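Local coordinates for protein glutamate--tRNA ligase (Elizabethkingia anophelis, PDB 6B1Z) that attaches glutamate to its cognate tRNA in an ATP-dependent reaction, as a class I aminoacyl-tRNA synthetase, at residues V470-L478 and V487-G495. Sequence-based numbering, arbitrary orientation.
Sequences VMMPLRLSL and VPDLMEMIG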
loop_
_atom_site.group_PDB
_atom_site.type_symbol
_atom_site.label_atom_id
_atom_site.label_comp_id
_atom_site.label_asym_id
_atom_site.label_seq_id
_atom_site.Cartn_x
_atom_site.Cartn_y
_atom_site.Cartn_z
ATOM N N VAL A 470 -33.740 -1.322 36.640
ATOM C CA VAL A 470 -32.849 -2.406 37.043
ATOM C C VAL A 470 -31.624 -2.477 36.139
ATOM O O VAL A 470 -30.500 -2.650 36.619
ATOM C CB VAL A 470 -33.614 -3.744 37.050
ATOM N N MET A 471 -31.827 -2.326 34.829
ATOM C CA MET A 471 -30.751 -2.558 33.868
ATOM C C MET A 471 -29.644 -1.516 33.978
ATOM O O MET A 471 -28.463 -1.843 33.804
ATOM C CB MET A 471 -31.309 -2.574 32.444
ATOM C CG MET A 471 -32.078 -3.824 32.083
ATOM S SD MET A 471 -31.070 -5.308 32.246
ATOM C CE MET A 471 -32.081 -6.481 31.342
ATOM N N MET A 472 -29.998 -0.253 34.239
ATOM C CA MET A 472 -28.988 0.798 34.152
ATOM C C MET A 472 -28.022 0.775 35.336
ATOM O O MET A 472 -26.804 0.808 35.121
ATOM C CB MET A 472 -29.638 2.176 34.009
ATOM C CG MET A 472 -28.641 3.275 33.664
ATOM S SD MET A 472 -29.398 4.834 33.164
ATOM C CE MET A 472 -30.207 4.356 31.638
ATOM N N PRO A 473 -28.490 0.723 36.589
ATOM C CA PRO A 473 -27.522 0.577 37.689
ATOM C C PRO A 473 -26.765 -0.737 37.629
ATOM O O PRO A 473 -25.607 -0.800 38.061
ATOM C CB PRO A 473 -28.396 0.682 38.949
ATOM C CG PRO A 473 -29.746 0.279 38.506
ATOM C CD PRO A 473 -29.874 0.785 37.098
ATOM N N LEU A 474 -27.391 -1.784 37.089
ATOM C CA LEU A 474 -26.705 -3.056 36.890
ATOM C C LEU A 474 -25.558 -2.913 35.892
ATOM O O LEU A 474 -24.451 -3.413 36.125
ATOM C CB LEU A 474 -27.714 -4.107 36.423
ATOM C CG LEU A 474 -27.292 -5.565 36.275
ATOM C CD1 LEU A 474 -26.632 -6.063 37.551
ATOM C CD2 LEU A 474 -28.523 -6.395 35.952
ATOM N N ARG A 475 -25.807 -2.232 34.767
ATOM C CA ARG A 475 -24.735 -1.969 33.810
ATOM C C ARG A 475 -23.594 -1.201 34.464
ATOM O O ARG A 475 -22.420 -1.532 34.268
ATOM C CB ARG A 475 -25.277 -1.200 32.604
ATOM C CG ARG A 475 -24.212 -0.895 31.531
ATOM C CD ARG A 475 -24.762 -0.077 30.358
ATOM N NE ARG A 475 -25.895 -0.726 29.704
ATOM C CZ ARG A 475 -25.784 -1.647 28.751
ATOM N NH1 ARG A 475 -24.586 -2.043 28.340
ATOM N NH2 ARG A 475 -26.876 -2.181 28.218
ATOM N N LEU A 476 -23.920 -0.172 35.251
ATOM C CA LEU A 476 -22.879 0.605 35.916
ATOM C C LEU A 476 -22.039 -0.275 36.835
ATOM O O LEU A 476 -20.808 -0.158 36.865
ATOM C CB LEU A 476 -23.506 1.757 36.699
ATOM C CG LEU A 476 -22.536 2.640 37.485
ATOM C CD1 LEU A 476 -21.696 3.473 36.540
ATOM C CD2 LEU A 476 -23.299 3.525 38.448
ATOM N N SER A 477 -22.691 -1.185 37.564
ATOM C CA SER A 477 -21.980 -2.070 38.484
ATOM C C SER A 477 -20.984 -2.958 37.749
ATOM O O SER A 477 -19.878 -3.214 38.245
ATOM C CB SER A 477 -22.980 -2.940 39.238
ATOM O OG SER A 477 -23.927 -2.147 39.927
ATOM N N LEU A 478 -21.373 -3.463 36.582
ATOM C CA LEU A 478 -20.559 -4.455 35.890
ATOM C C LEU A 478 -19.459 -3.818 35.057
ATOM O O LEU A 478 -18.412 -4.440 34.846
ATOM C CB LEU A 478 -21.447 -5.327 34.999
ATOM C CG LEU A 478 -22.602 -6.050 35.693
ATOM C CD1 LEU A 478 -23.474 -6.762 34.680
ATOM C CD2 LEU A 478 -22.102 -7.030 36.764
ATOM N N VAL A 487 -26.873 -6.246 28.948
ATOM C CA VAL A 487 -26.467 -6.631 30.301
ATOM C C VAL A 487 -26.601 -8.127 30.558
ATOM O O VAL A 487 -25.676 -8.717 31.143
ATOM C CB VAL A 487 -27.231 -5.782 31.337
ATOM C CG1 VAL A 487 -27.087 -6.384 32.718
ATOM C CG2 VAL A 487 -26.720 -4.350 31.331
ATOM N N PRO A 488 -27.699 -8.800 30.182
ATOM C CA PRO A 488 -27.764 -10.247 30.453
ATOM C C PRO A 488 -26.689 -11.037 29.725
ATOM O O PRO A 488 -26.255 -12.084 30.226
ATOM C CB PRO A 488 -29.176 -10.631 29.985
ATOM C CG PRO A 488 -29.956 -9.363 30.060
ATOM C CD PRO A 488 -28.972 -8.306 29.622
ATOM N N ASP A 489 -26.246 -10.564 28.559
ATOM C CA ASP A 489 -25.134 -11.209 27.869
ATOM C C ASP A 489 -23.832 -11.025 28.638
ATOM O O ASP A 489 -23.046 -11.969 28.772
ATOM C CB ASP A 489 -25.008 -10.652 26.451
ATOM C CG ASP A 489 -26.189 -11.019 25.571
ATOM O OD1 ASP A 489 -26.511 -12.221 25.487
ATOM O OD2 ASP A 489 -26.790 -10.106 24.963
ATOM N N LEU A 490 -23.585 -9.814 29.149
ATOM C CA LEU A 490 -22.384 -9.588 29.950
ATOM C C LEU A 490 -22.381 -10.449 31.208
ATOM O O LEU A 490 -21.349 -11.031 31.568
ATOM C CB LEU A 490 -22.264 -8.106 30.309
ATOM C CG LEU A 490 -21.106 -7.749 31.248
ATOM C CD1 LEU A 490 -19.788 -8.267 30.693
ATOM C CD2 LEU A 490 -21.042 -6.243 31.451
ATOM N N MET A 491 -23.525 -10.543 31.892
ATOM C CA MET A 491 -23.591 -11.353 33.105
ATOM C C MET A 491 -23.268 -12.813 32.812
ATOM O O MET A 491 -22.520 -13.450 33.559
ATOM C CB MET A 491 -24.970 -11.223 33.753
ATOM C CG MET A 491 -25.243 -9.838 34.307
ATOM S SD MET A 491 -26.996 -9.479 34.520
ATOM C CE MET A 491 -27.338 -10.405 36.017
ATOM N N GLU A 492 -23.805 -13.351 31.712
ATOM C CA GLU A 492 -23.500 -14.730 31.340
ATOM C C GLU A 492 -22.007 -14.924 31.102
ATOM O O GLU A 492 -21.444 -15.963 31.467
ATOM C CB GLU A 492 -24.291 -15.133 30.094
ATOM C CG GLU A 492 -24.001 -16.555 29.620
ATOM C CD GLU A 492 -24.611 -16.868 28.267
ATOM O OE1 GLU A 492 -25.717 -16.367 27.978
ATOM O OE2 GLU A 492 -23.979 -17.612 27.486
ATOM N N MET A 493 -21.349 -13.929 30.500
ATOM C CA MET A 493 -19.937 -14.073 30.151
ATOM C C MET A 493 -19.056 -14.092 31.395
ATOM O O MET A 493 -18.155 -14.931 31.513
ATOM C CB MET A 493 -19.509 -12.955 29.198
ATOM C CG MET A 493 -20.085 -13.046 27.781
ATOM S SD MET A 493 -19.687 -14.586 26.913
ATOM C CE MET A 493 -21.186 -15.524 27.208
ATOM N N ILE A 494 -19.299 -13.179 32.339
ATOM C CA ILE A 494 -18.445 -13.123 33.523
ATOM C C ILE A 494 -18.879 -14.113 34.598
ATOM O O ILE A 494 -18.099 -14.399 35.516
ATOM C CB ILE A 494 -18.387 -11.702 34.112
ATOM C CG1 ILE A 494 -19.756 -11.275 34.646
ATOM C CG2 ILE A 494 -17.864 -10.717 33.076
ATOM C CD1 ILE A 494 -19.756 -9.916 35.320
ATOM N N GLY A 495 -20.099 -14.646 34.517
ATOM C CA GLY A 495 -20.543 -15.689 35.418
ATOM C C GLY A 495 -21.224 -15.158 36.670
ATOM O O GLY A 495 -21.138 -13.979 37.022
#
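Helix segments 470-478 and 487-495 run in the same general direction, their axes crossing at 38° and coming within 10.5 Å, and they are closest in backbone where Arg475 faces Val487, in the first turn of the second helix. Val487 is a knob dropped into the hole made by Met471, Leu474, Arg475 and Leu478. With CG1 anti to the backbone N (chi1 166°), its two methyls part company: CG1 presses on Leu474, 3.5 Å from Leu474 CD2, while CG2 goes to Arg475, lying over one face of the guanidinium, offset toward its rim, and 3.7 Å from Arg475 CB. The polar end of Arg475 is anchored elsewhere, NH1 donating to the carbonyls of Lys483 and Pro485 in the connection between the helices. Met471, bent at chi2 (-59°), slides SD past Val487 CB and brings CE to 3.8 Å from Pro488 CG. These are consecutive helices of the all-helical anticodon-binding region, far from the centre of the chain, and Ile452 and Ile456 of helix 449-462 add to the same apolar core through Met491 and Met471. One turn beyond Leu474, Leu478 is the reciprocal knob, set among Val487, Leu490, Met491 and Ile494. Its side chain crosses that of Met491 at about a right angle, with Leu478 CD1 3.6 Å from Met491 CG, and its CD2 meets Ile494 CD1 at 4.0 Å. The side chains of Leu474 and Met491 reach toward each other tip to tip, Leu474 CD2 coming to 3.7 Å from Met491 SD.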